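Local coordinates for protein putative xanthine dehydrogenase YAGS fad-binding subunit (Escherichia coli, PDB 5G5G) that probably oxidises aldehydes as the molybdenum-binding subunit of a periplasmic enzyme of the xanthine dehydrogenase family, holding a pterin cytosine dinucleotide cofactor, at residues C[675-680]-C[686-691]; C[581-586]-C[680-685]; C[468-473]-C[623-628]. All blocks are in the same frame, centred on the assembly; numbering follows the deposited sequence.

Interaction 1: residues C[675-680]-C[686-691]; sequences LDDTDP and KAKGVG. With MCN (pterin cytosine dinucleotide), chain Y.
Two carboxylates, of Asp679 and Asp677, meet the ammonium group of Lys688, each through OD2. Asp679 OD2 receives Lys688 NZ at 2.9 Å through its anti lone pair, the one turned away from OD1, and OD1 is taken by the backbone N of Ile681. The Asp677 side chain crosses the lysine at about a right angle, and its bond from Lys688 NZ to OD2, at 3.4 Å, is weak. Second partners fix both acids: Ser397 bonds Asp679 OD2, while Gln400 and the backbone N of Gly614 hold the two oxygens of Asp677. The bend of Lys688 at chi3 (-67°) turns its amine into this salt-bridge network. The backbone of the first aspartate joins in: Asp679 N donates to Lys686 O at 3.1 Å with an N-H...O angle of 166°. Lys686 then runs extended, its CD lying 3.7 Å from Thr678 CG2, and ends in a salt bridge with Asp13. Beyond the network the backbone of 686-691 serves the pterin cytosine dinucleotide. Lys688 O accepts the cytosine N4 at 2.8 Å, and the N-H groups of Val690 and Gly691 both grip phosphate oxygen O2A, each N lying 2.8 Å from it, so that this one oxygen, which probably carries negative charge, is held by two successive N-H groups. Both segments belong to the loop that follows strand 669-674 and precedes helix 698-710; Leu675 lays its side chain on helix 401-412 and on Val610 of strand 602-612, and Lys688 pairs through its backbone with Ala613, just past that strand.

Interaction 2: residues C[581-586]-C[680-685]; sequences YQQSTF and PISSPM
The two backbones stay well apart, with Gln583 and Ser682 the nearest residues at 7.2 Å between CA atoms, and it is side chains and a water that bridge the gap between the extended 581-586 and the helically turned Pro680 to Ser682. Ile681 sets its terminal methyl on the face of the Tyr581 ring: CD1 stands 3.6 Å from the ring centroid and only 8° off the normal, a CH-pi contact centred on the ring. Having CG1 beside the backbone N (chi1 -69°) and chi2 extended sends that methyl out to the ring, while the other branch, CG2, lies 3.8 Å from Tyr581 CD1 and 3.7 Å from Gln583 NE2. The segment carrying the tyrosine leads from helix 577-580 into strand 584-596, the middle strand of a mixed five-stranded sheet in the molybdopterin cofactor-binding domain, so the contact sits where that strand begins. Gln583 reaches over with its chain extended beyond CG. Its NE2 donates to a water at 3.0 Å, and the same water donates hydrogen bonds to Ile681 O and Ser682 O, each 2.7 Å from it, tying the side-chain amide to two successive carbonyls. The amide oxygen, OE1, lies 3.4 Å from Ser682 CA and accepts a hydrogen bond from Asn442 ND2. Farther along, Pro684 and Met685 pack on helix 511-534.

Interaction 3: residues C[468-473]-C[623-628]; sequences IGTGSY and RSQVIG. With MCN (pterin cytosine dinucleotide), chain Y.
Torsions set how Gln625 and Thr470 meet beside the cofactor. Gln625 is bent early, with chi1 at -77° and chi2 at -64°, which brings its amide end to the CA and CG2 of Thr470. In Thr470 a chi1 of 40° wedges OG1 between the backbone N and the carbonyl carbon and turns CG2 to the pterin cytosine dinucleotide, 3.3 Å from both O9' and the ester oxygen O3B, between PB and C10. The two residues share little surface with each other (100 Å² over both segments), and both also touch the ligand. Thr470 O accepts the ribose hydroxyl O2' at 2.7 Å, with a weak second bond from O3' at 3.1 Å, and Gln625 CG lies 3.5 Å from the ribose oxygen O4D. Gly469 and Gly471, both with positive phi, let the ligand come close to the backbone: Gly469 C is 3.5 Å from the pterin N2'. Asp467 accepts the N-H of both glycines through OD1. Gly471 is the N-cap of helix 472-484, while Gln625 projects from helix 619-638, whose Val626 and Ile627 rest on Val672 of strand 669-674 and whose Ser624 bonds an acidic side chain of another chain.

Interactions 1 and 2 are near neighbours, their centres 7 Å apart, and they share Pro680. Two probable hydrogen bonds join them: Ser682 OG to Ala687 O at 2.6 Å, and Lys688 NZ to Ser584 O at 2.9 Å, which brings strand 584-596 up to the cofactor-binding loop. Interaction 3, centred 15 Å from interaction 1, meets it through Val626 CG2 and Val690 CG2 at 3.9 Å, and both hold the same dinucleotide, 686-691 at the cytosine and a phosphate, 468-473 with Gln625 along ribose and pterin. Interaction 2 stays back, about 9 Å from interaction 3 at the nearest atoms. The side chain of Thr470 lies about 9 Å from the dioxothiomolybdenum ion.

Interaction 1: residues C[675-680]-C[686-691]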
loop_
_atom_site.group_PDB
_atom_site.type_symbol
_atom_site.label_atom_id
_atom_site.label_comp_id
_atom_site.label_asym_id
_atom_site.label_seq_id
_atom_site.Cartn_x
_atom_site.Cartn_y
_atom_site.Cartn_z
ATOM N N LEU C 675 9.781 -5.382 -25.824
ATOM C CA LEU C 675 10.247 -5.286 -27.194
ATOM C C LEU C 675 11.506 -4.438 -27.239
ATOM O O LEU C 675 11.681 -3.510 -26.424
ATOM C CB LEU C 675 9.158 -4.626 -28.074
ATOM C CG LEU C 675 7.847 -5.414 -28.162
ATOM C CD1 LEU C 675 6.901 -4.806 -29.207
ATOM C CD2 LEU C 675 8.050 -6.859 -28.503
ATOM N N ASP C 676 12.417 -4.757 -28.143
ATOM C CA ASP C 676 13.593 -3.905 -28.438
ATOM C C ASP C 676 12.950 -2.656 -29.072
ATOM O O ASP C 676 12.398 -2.754 -30.159
ATOM C CB ASP C 676 14.570 -4.512 -29.523
ATOM C CG ASP C 676 15.700 -5.481 -28.980
ATOM O OD1 ASP C 676 15.762 -5.706 -27.753
ATOM O OD2 ASP C 676 16.530 -6.045 -29.820
ATOM N N ASP C 677 12.999 -1.526 -28.429
ATOM C CA ASP C 677 12.348 -0.369 -28.934
ATOM C C ASP C 677 13.340 0.795 -28.959
ATOM O O ASP C 677 12.961 1.936 -28.860
ATOM C CB ASP C 677 11.175 -0.130 -28.017
ATOM C CG ASP C 677 10.274 0.949 -28.469
ATOM O OD1 ASP C 677 9.832 0.889 -29.665
ATOM O OD2 ASP C 677 9.953 1.850 -27.614
ATOM N N THR C 678 14.607 0.470 -29.167
ATOM C CA THR C 678 15.735 1.427 -29.139
ATOM C C THR C 678 15.376 2.685 -29.922
ATOM O O THR C 678 15.016 2.596 -31.128
ATOM C CB THR C 678 16.978 0.767 -29.796
ATOM O OG1 THR C 678 17.282 -0.410 -29.045
ATOM C CG2 THR C 678 18.166 1.653 -29.791
ATOM N N ASP C 679 15.422 3.831 -29.243
ATOM C CA ASP C 679 14.880 5.065 -29.794
ATOM C C ASP C 679 15.929 6.136 -29.779
ATOM O O ASP C 679 16.052 6.846 -28.806
ATOM C CB ASP C 679 13.612 5.522 -29.048
ATOM C CG ASP C 679 12.814 6.578 -29.848
ATOM O OD1 ASP C 679 13.406 7.184 -30.780
ATOM O OD2 ASP C 679 11.597 6.726 -29.584
ATOM N N PRO C 680 16.672 6.281 -30.875
ATOM C CA PRO C 680 17.720 7.320 -30.919
ATOM C C PRO C 680 17.212 8.762 -30.918
ATOM O O PRO C 680 18.029 9.666 -30.733
ATOM C CB PRO C 680 18.469 7.039 -32.198
ATOM C CG PRO C 680 17.645 6.130 -32.992
ATOM C CD PRO C 680 16.583 5.523 -32.153
ATOM N N LYS C 686 19.170 6.080 -25.707
ATOM C CA LYS C 686 18.118 5.510 -26.560
ATOM C C LYS C 686 16.995 4.814 -25.776
ATOM O O LYS C 686 16.254 4.000 -26.310
ATOM C CB LYS C 686 18.759 4.611 -27.636
ATOM C CG LYS C 686 19.920 5.301 -28.333
ATOM C CD LYS C 686 20.528 4.423 -29.433
ATOM C CE LYS C 686 21.670 5.142 -30.137
ATOM N NZ LYS C 686 22.565 4.212 -30.861
ATOM N N ALA C 687 16.877 5.215 -24.502
ATOM C CA ALA C 687 15.959 4.680 -23.570
ATOM C C ALA C 687 14.755 5.596 -23.458
ATOM O O ALA C 687 14.852 6.814 -23.693
ATOM C CB ALA C 687 16.596 4.560 -22.202
ATOM N N LYS C 688 13.633 5.003 -23.063
ATOM C CA LYS C 688 12.451 5.796 -22.671
ATOM C C LYS C 688 11.921 5.289 -21.331
ATOM O O LYS C 688 12.363 4.242 -20.811
ATOM C CB LYS C 688 11.365 5.765 -23.767
ATOM C CG LYS C 688 11.847 6.441 -25.042
ATOM C CD LYS C 688 10.777 6.488 -26.157
ATOM C CE LYS C 688 10.479 5.102 -26.666
ATOM N NZ LYS C 688 9.731 5.240 -27.969
ATOM N N GLY C 689 10.949 6.002 -20.761
ATOM C CA GLY C 689 10.416 5.644 -19.465
ATOM C C GLY C 689 9.616 4.356 -19.465
ATOM O O GLY C 689 8.999 4.010 -20.468
ATOM N N VAL C 690 9.593 3.695 -18.312
ATOM C CA VAL C 690 8.727 2.508 -18.109
ATOM C C VAL C 690 7.902 2.456 -16.840
ATOM O O VAL C 690 6.888 1.746 -16.773
ATOM C CB VAL C 690 9.530 1.215 -18.244
ATOM C CG1 VAL C 690 10.289 0.876 -16.965
ATOM C CG2 VAL C 690 8.644 0.063 -18.749
ATOM N N GLY C 691 8.378 3.129 -15.819
ATOM C CA GLY C 691 7.779 3.029 -14.480
ATOM C C GLY C 691 6.320 3.453 -14.337
ATOM O O GLY C 691 5.649 2.953 -13.426
HETATM N N1 MCN Y . 14.260 1.196 -16.558
HETATM C C2 MCN Y . 15.202 0.365 -17.316
HETATM N N3 MCN Y . 15.135 0.947 -18.727
HETATM C C4 MCN Y . 14.367 1.861 -19.296
HETATM C C5 MCN Y . 13.575 2.644 -18.286
HETATM C C6 MCN Y . 13.514 2.241 -17.051
HETATM O O2 MCN Y . 15.861 -0.474 -16.982
HETATM N N4 MCN Y . 14.297 2.204 -20.533
HETATM C "C1'" MCN Y . 14.042 0.661 -15.223
HETATM C C2D MCN Y . 15.242 0.993 -14.259
HETATM O "O2'" MCN Y . 15.312 0.013 -13.226
HETATM C "C3'" MCN Y . 14.773 2.266 -13.768
HETATM C C4D MCN Y . 13.199 2.244 -13.509
HETATM O O4D MCN Y . 12.895 1.285 -14.632
HETATM O "O3'" MCN Y . 15.352 2.794 -12.520
HETATM C "C5'" MCN Y . 12.338 3.354 -13.671
HETATM O "O5'" MCN Y . 12.816 4.312 -14.586
HETATM P PA MCN Y . 11.818 5.354 -15.152
HETATM O O1A MCN Y . 12.654 6.440 -15.827
HETATM O O2A MCN Y . 10.714 4.670 -15.881
HETATM O O3A MCN Y . 11.119 6.030 -13.775
HETATM P PB MCN Y . 11.786 7.189 -12.932
HETATM O O1B MCN Y . 11.400 8.498 -13.473
HETATM O O2B MCN Y . 13.231 6.882 -12.711
HETATM O O3B MCN Y . 11.092 6.878 -11.556
HETATM C C10 MCN Y . 9.738 7.438 -11.281
HETATM C "C9'" MCN Y . 8.635 6.453 -11.446
HETATM C "C8'" MCN Y . 7.247 7.276 -11.253
HETATM S "S8'" MCN Y . 7.030 8.771 -11.978
HETATM C "C7'" MCN Y . 6.475 6.813 -10.399
HETATM S "S7'" MCN Y . 4.994 7.681 -9.899
HETATM C "C6'" MCN Y . 6.565 5.349 -9.866
HETATM C C7 MCN Y . 7.698 4.647 -10.755
HETATM O "O9'" MCN Y . 8.877 5.344 -10.748
HETATM N "N5'" MCN Y . 7.144 5.541 -8.435
HETATM C C4A MCN Y . 7.734 4.351 -7.744
HETATM N "N8'" MCN Y . 7.993 3.347 -10.116
HETATM C C4B MCN Y . 8.198 3.274 -8.784
HETATM N "N1'" MCN Y . 8.634 2.062 -8.246
HETATM C "C2'" MCN Y . 9.101 1.948 -6.932
HETATM N "N2'" MCN Y . 9.476 0.868 -6.438
HETATM N "N3'" MCN Y . 8.654 2.925 -6.086
HETATM C "C4'" MCN Y . 8.178 4.199 -6.350
HETATM O "O4'" MCN Y . 7.821 5.166 -5.651
HETATM O O HOH W 1 8.024 3.327 -27.627
#

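Interaction 2: residues C[581-586]-C[680-685]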
loop_
_atom_site.group_PDB
_atom_site.type_symbol
_atom_site.label_atom_id
_atom_site.label_comp_id
_atom_site.label_asym_id
_atom_site.label_seq_id
_atom_site.Cartn_x
_atom_site.Cartn_y
_atom_site.Cartn_z
ATOM N N TYR C 581 9.079 15.391 -33.058
ATOM C CA TYR C 581 8.487 14.081 -33.012
ATOM C C TYR C 581 7.635 13.976 -31.772
ATOM O O TYR C 581 7.924 14.626 -30.764
ATOM C CB TYR C 581 9.564 13.021 -32.907
ATOM C CG TYR C 581 10.428 12.896 -34.116
ATOM C CD1 TYR C 581 11.575 13.667 -34.244
ATOM C CD2 TYR C 581 10.079 12.029 -35.158
ATOM C CE1 TYR C 581 12.392 13.549 -35.351
ATOM C CE2 TYR C 581 10.894 11.906 -36.272
ATOM C CZ TYR C 581 12.037 12.685 -36.357
ATOM O OH TYR C 581 12.834 12.617 -37.443
ATOM N N GLN C 582 6.656 13.070 -31.792
ATOM C CA GLN C 582 5.960 12.716 -30.570
ATOM C C GLN C 582 6.684 11.502 -29.977
ATOM O O GLN C 582 6.798 10.462 -30.637
ATOM C CB GLN C 582 4.490 12.352 -30.859
ATOM C CG GLN C 582 3.702 11.995 -29.621
ATOM C CD GLN C 582 3.683 13.118 -28.616
ATOM O OE1 GLN C 582 3.386 14.272 -28.937
ATOM N NE2 GLN C 582 4.014 12.800 -27.431
ATOM N N GLN C 583 7.209 11.635 -28.760
ATOM C CA GLN C 583 7.940 10.546 -28.116
ATOM C C GLN C 583 7.020 9.940 -27.068
ATOM O O GLN C 583 6.596 10.619 -26.106
ATOM C CB GLN C 583 9.209 11.037 -27.452
ATOM C CG GLN C 583 10.139 11.766 -28.405
ATOM C CD GLN C 583 11.480 12.089 -27.771
ATOM O OE1 GLN C 583 11.934 11.397 -26.851
ATOM N NE2 GLN C 583 12.117 13.152 -28.267
ATOM N N SER C 584 6.715 8.661 -27.248
ATOM C CA SER C 584 5.824 7.992 -26.302
ATOM C C SER C 584 6.290 6.549 -26.113
ATOM O O SER C 584 7.253 6.065 -26.776
ATOM C CB SER C 584 4.356 8.008 -26.838
ATOM O OG SER C 584 3.946 9.342 -27.201
ATOM N N THR C 585 5.609 5.917 -25.179
ATOM C CA THR C 585 5.777 4.523 -24.823
ATOM C C THR C 585 4.443 3.816 -24.838
ATOM O O THR C 585 3.406 4.433 -24.611
ATOM C CB THR C 585 6.477 4.390 -23.441
ATOM O OG1 THR C 585 5.612 4.836 -22.392
ATOM C CG2 THR C 585 7.783 5.164 -23.450
ATOM N N PHE C 586 4.481 2.510 -25.137
ATOM C CA PHE C 586 3.284 1.723 -25.432
ATOM C C PHE C 586 3.335 0.377 -24.731
ATOM O O PHE C 586 4.420 -0.175 -24.471
ATOM C CB PHE C 586 3.176 1.505 -26.966
ATOM C CG PHE C 586 3.142 2.795 -27.739
ATOM C CD1 PHE C 586 1.962 3.446 -27.959
ATOM C CD2 PHE C 586 4.310 3.360 -28.192
ATOM C CE1 PHE C 586 1.914 4.659 -28.632
ATOM C CE2 PHE C 586 4.295 4.578 -28.850
ATOM C CZ PHE C 586 3.066 5.212 -29.080
ATOM N N PRO C 680 16.672 6.281 -30.875
ATOM C CA PRO C 680 17.720 7.320 -30.919
ATOM C C PRO C 680 17.212 8.762 -30.918
ATOM O O PRO C 680 18.029 9.666 -30.733
ATOM C CB PRO C 680 18.469 7.039 -32.198
ATOM C CG PRO C 680 17.645 6.130 -32.992
ATOM C CD PRO C 680 16.583 5.523 -32.153
ATOM N N ILE C 681 15.901 8.981 -31.075
ATOM C CA ILE C 681 15.348 10.337 -30.992
ATOM C C ILE C 681 15.293 10.806 -29.528
ATOM O O ILE C 681 15.275 12.004 -29.245
ATOM C CB ILE C 681 14.000 10.408 -31.723
ATOM C CG1 ILE C 681 14.298 10.263 -33.244
ATOM C CG2 ILE C 681 13.278 11.703 -31.443
ATOM C CD1 ILE C 681 13.079 9.929 -34.042
ATOM N N SER C 682 15.226 9.859 -28.619
ATOM C CA SER C 682 15.085 10.143 -27.187
ATOM C C SER C 682 16.320 10.779 -26.513
ATOM O O SER C 682 16.184 11.778 -25.789
ATOM C CB SER C 682 14.687 8.862 -26.421
ATOM O OG SER C 682 14.565 9.090 -24.981
ATOM N N SER C 683 17.480 10.166 -26.684
ATOM C CA SER C 683 18.683 10.543 -25.943
ATOM C C SER C 683 19.844 9.719 -26.400
ATOM O O SER C 683 19.652 8.790 -27.163
ATOM C CB SER C 683 18.492 10.310 -24.446
ATOM O OG SER C 683 18.542 8.889 -24.155
ATOM N N PRO C 684 21.063 9.993 -25.864
ATOM C CA PRO C 684 22.215 9.127 -26.221
ATOM C C PRO C 684 22.080 7.674 -25.686
ATOM O O PRO C 684 22.721 6.780 -26.185
ATOM C CB PRO C 684 23.426 9.811 -25.568
ATOM C CG PRO C 684 22.965 11.236 -25.366
ATOM C CD PRO C 684 21.477 11.176 -25.087
ATOM N N MET C 685 21.271 7.495 -24.660
ATOM C CA MET C 685 20.990 6.173 -24.119
ATOM C C MET C 685 20.008 5.366 -24.970
ATOM O O MET C 685 19.960 4.147 -24.897
ATOM C CB MET C 685 20.445 6.287 -22.668
ATOM C CG MET C 685 21.412 6.918 -21.699
ATOM S SD MET C 685 22.998 6.100 -21.494
ATOM C CE MET C 685 22.472 4.574 -20.748
HETATM O O HOH W 2 14.907 13.722 -27.227
#

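Interaction 3: residues C[468-473]-C[623-628]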
loop_
_atom_site.group_PDB
_atom_site.type_symbol
_atom_site.label_atom_id
_atom_site.label_comp_id
_atom_site.label_asym_id
_atom_site.label_seq_id
_atom_site.Cartn_x
_atom_site.Cartn_y
_atom_site.Cartn_z
ATOM N N ILE C 468 14.006 5.353 -5.703
ATOM C CA ILE C 468 12.794 5.222 -4.843
ATOM C C ILE C 468 12.319 3.771 -4.854
ATOM O O ILE C 468 11.175 3.484 -4.507
ATOM C CB ILE C 468 11.719 6.215 -5.271
ATOM C CG1 ILE C 468 11.252 5.939 -6.741
ATOM C CG2 ILE C 468 12.235 7.648 -5.171
ATOM C CD1 ILE C 468 10.202 6.868 -7.260
ATOM N N GLY C 469 13.224 2.862 -5.240
ATOM C CA GLY C 469 12.939 1.451 -5.522
ATOM C C GLY C 469 12.931 1.173 -7.032
ATOM O O GLY C 469 12.754 0.015 -7.467
ATOM N N THR C 470 13.172 2.222 -7.815
ATOM C CA THR C 470 13.205 2.088 -9.273
ATOM C C THR C 470 14.410 1.288 -9.788
ATOM O O THR C 470 14.282 0.504 -10.727
ATOM C CB THR C 470 13.154 3.490 -9.872
ATOM O OG1 THR C 470 13.989 4.300 -9.021
ATOM C CG2 THR C 470 11.738 4.047 -9.899
ATOM N N GLY C 471 15.566 1.451 -9.149
ATOM C CA GLY C 471 16.857 0.907 -9.644
ATOM C C GLY C 471 17.902 1.885 -10.116
ATOM O O GLY C 471 18.928 1.480 -10.629
ATOM N N SER C 472 17.691 3.179 -9.894
ATOM C CA SER C 472 18.614 4.185 -10.329
ATOM C C SER C 472 20.074 3.893 -9.919
ATOM O O SER C 472 20.977 4.106 -10.738
ATOM C CB SER C 472 18.203 5.538 -9.790
ATOM O OG SER C 472 16.862 5.866 -10.080
ATOM N N TYR C 473 20.318 3.481 -8.669
ATOM C CA TYR C 473 21.710 3.152 -8.252
ATOM C C TYR C 473 22.348 2.244 -9.306
ATOM O O TYR C 473 23.479 2.477 -9.746
ATOM C CB TYR C 473 21.819 2.438 -6.912
ATOM C CG TYR C 473 21.709 3.361 -5.702
ATOM C CD1 TYR C 473 22.820 4.141 -5.287
ATOM C CD2 TYR C 473 20.541 3.387 -4.900
ATOM C CE1 TYR C 473 22.748 4.944 -4.162
ATOM C CE2 TYR C 473 20.476 4.215 -3.794
ATOM C CZ TYR C 473 21.585 4.979 -3.416
ATOM O OH TYR C 473 21.526 5.841 -2.296
ATOM N N ARG C 623 11.657 -5.235 -15.367
ATOM C CA ARG C 623 10.573 -6.181 -15.144
ATOM C C ARG C 623 9.919 -5.938 -13.771
ATOM O O ARG C 623 8.700 -5.940 -13.664
ATOM C CB ARG C 623 11.019 -7.603 -15.295
ATOM C CG ARG C 623 9.901 -8.579 -14.954
ATOM C CD ARG C 623 10.269 -9.985 -15.285
ATOM N NE ARG C 623 9.181 -10.889 -14.869
ATOM C CZ ARG C 623 9.017 -11.296 -13.615
ATOM N NH1 ARG C 623 9.853 -10.910 -12.677
ATOM N NH2 ARG C 623 8.020 -12.109 -13.306
ATOM N N SER C 624 10.740 -5.686 -12.752
ATOM C CA SER C 624 10.155 -5.387 -11.439
ATOM C C SER C 624 9.220 -4.201 -11.458
ATOM O O SER C 624 8.171 -4.211 -10.800
ATOM C CB SER C 624 11.271 -5.234 -10.410
ATOM O OG SER C 624 11.793 -6.546 -10.072
ATOM N N GLN C 625 9.606 -3.194 -12.195
ATOM C CA GLN C 625 8.760 -2.048 -12.305
ATOM C C GLN C 625 7.375 -2.379 -12.881
ATOM O O GLN C 625 6.396 -1.868 -12.469
ATOM C CB GLN C 625 9.379 -1.020 -13.237
ATOM C CG GLN C 625 10.505 -0.230 -12.615
ATOM C CD GLN C 625 10.006 0.606 -11.463
ATOM O OE1 GLN C 625 10.194 0.258 -10.321
ATOM N NE2 GLN C 625 9.337 1.638 -11.781
ATOM N N VAL C 626 7.378 -3.229 -13.890
ATOM C CA VAL C 626 6.168 -3.564 -14.589
ATOM C C VAL C 626 5.283 -4.516 -13.776
ATOM O O VAL C 626 4.066 -4.326 -13.718
ATOM C CB VAL C 626 6.468 -4.095 -15.996
ATOM C CG1 VAL C 626 5.189 -4.440 -16.700
ATOM C CG2 VAL C 626 7.171 -2.995 -16.766
ATOM N N ILE C 627 5.858 -5.515 -13.145
ATOM C CA ILE C 627 5.039 -6.362 -12.272
ATOM C C ILE C 627 4.496 -5.559 -11.094
ATOM O O ILE C 627 3.390 -5.787 -10.648
ATOM C CB ILE C 627 5.705 -7.683 -11.791
ATOM C CG1 ILE C 627 6.890 -7.406 -10.849
ATOM C CG2 ILE C 627 6.176 -8.552 -12.968
ATOM C CD1 ILE C 627 7.475 -8.670 -10.256
ATOM N N GLY C 628 5.272 -4.591 -10.646
ATOM C CA GLY C 628 4.864 -3.726 -9.558
ATOM C C GLY C 628 3.687 -2.875 -9.999
ATOM O O GLY C 628 2.690 -2.643 -9.249
HETATM N N1 MCN Y . 14.260 1.196 -16.558
HETATM C C2 MCN Y . 15.202 0.365 -17.316
HETATM N N3 MCN Y . 15.135 0.947 -18.727
HETATM C C4 MCN Y . 14.367 1.861 -19.296
HETATM C C5 MCN Y . 13.575 2.644 -18.286
HETATM C C6 MCN Y . 13.514 2.241 -17.051
HETATM O O2 MCN Y . 15.861 -0.474 -16.982
HETATM N N4 MCN Y . 14.297 2.204 -20.533
HETATM C "C1'" MCN Y . 14.042 0.661 -15.223
HETATM C C2D MCN Y . 15.242 0.993 -14.259
HETATM O "O2'" MCN Y . 15.312 0.013 -13.226
HETATM C "C3'" MCN Y . 14.773 2.266 -13.768
HETATM C C4D MCN Y . 13.199 2.244 -13.509
HETATM O O4D MCN Y . 12.895 1.285 -14.632
HETATM O "O3'" MCN Y . 15.352 2.794 -12.520
HETATM C "C5'" MCN Y . 12.338 3.354 -13.671
HETATM O "O5'" MCN Y . 12.816 4.312 -14.586
HETATM P PA MCN Y . 11.818 5.354 -15.152
HETATM O O1A MCN Y . 12.654 6.440 -15.827
HETATM O O2A MCN Y . 10.714 4.670 -15.881
HETATM O O3A MCN Y . 11.119 6.030 -13.775
HETATM P PB MCN Y . 11.786 7.189 -12.932
HETATM O O1B MCN Y . 11.400 8.498 -13.473
HETATM O O2B MCN Y . 13.231 6.882 -12.711
HETATM O O3B MCN Y . 11.092 6.878 -11.556
HETATM C C10 MCN Y . 9.738 7.438 -11.281
HETATM C "C9'" MCN Y . 8.635 6.453 -11.446
HETATM C "C8'" MCN Y . 7.247 7.276 -11.253
HETATM S "S8'" MCN Y . 7.030 8.771 -11.978
HETATM C "C7'" MCN Y . 6.475 6.813 -10.399
HETATM S "S7'" MCN Y . 4.994 7.681 -9.899
HETATM C "C6'" MCN Y . 6.565 5.349 -9.866
HETATM C C7 MCN Y . 7.698 4.647 -10.755
HETATM O "O9'" MCN Y . 8.877 5.344 -10.748
HETATM N "N5'" MCN Y . 7.144 5.541 -8.435
HETATM C C4A MCN Y . 7.734 4.351 -7.744
HETATM N "N8'" MCN Y . 7.993 3.347 -10.116
HETATM C C4B MCN Y . 8.198 3.274 -8.784
HETATM N "N1'" MCN Y . 8.634 2.062 -8.246
HETATM C "C2'" MCN Y . 9.101 1.948 -6.932
HETATM N "N2'" MCN Y . 9.476 0.868 -6.438
HETATM N "N3'" MCN Y . 8.654 2.925 -6.086
HETATM C "C4'" MCN Y . 8.178 4.199 -6.350
HETATM O "O4'" MCN Y . 7.821 5.166 -5.651
#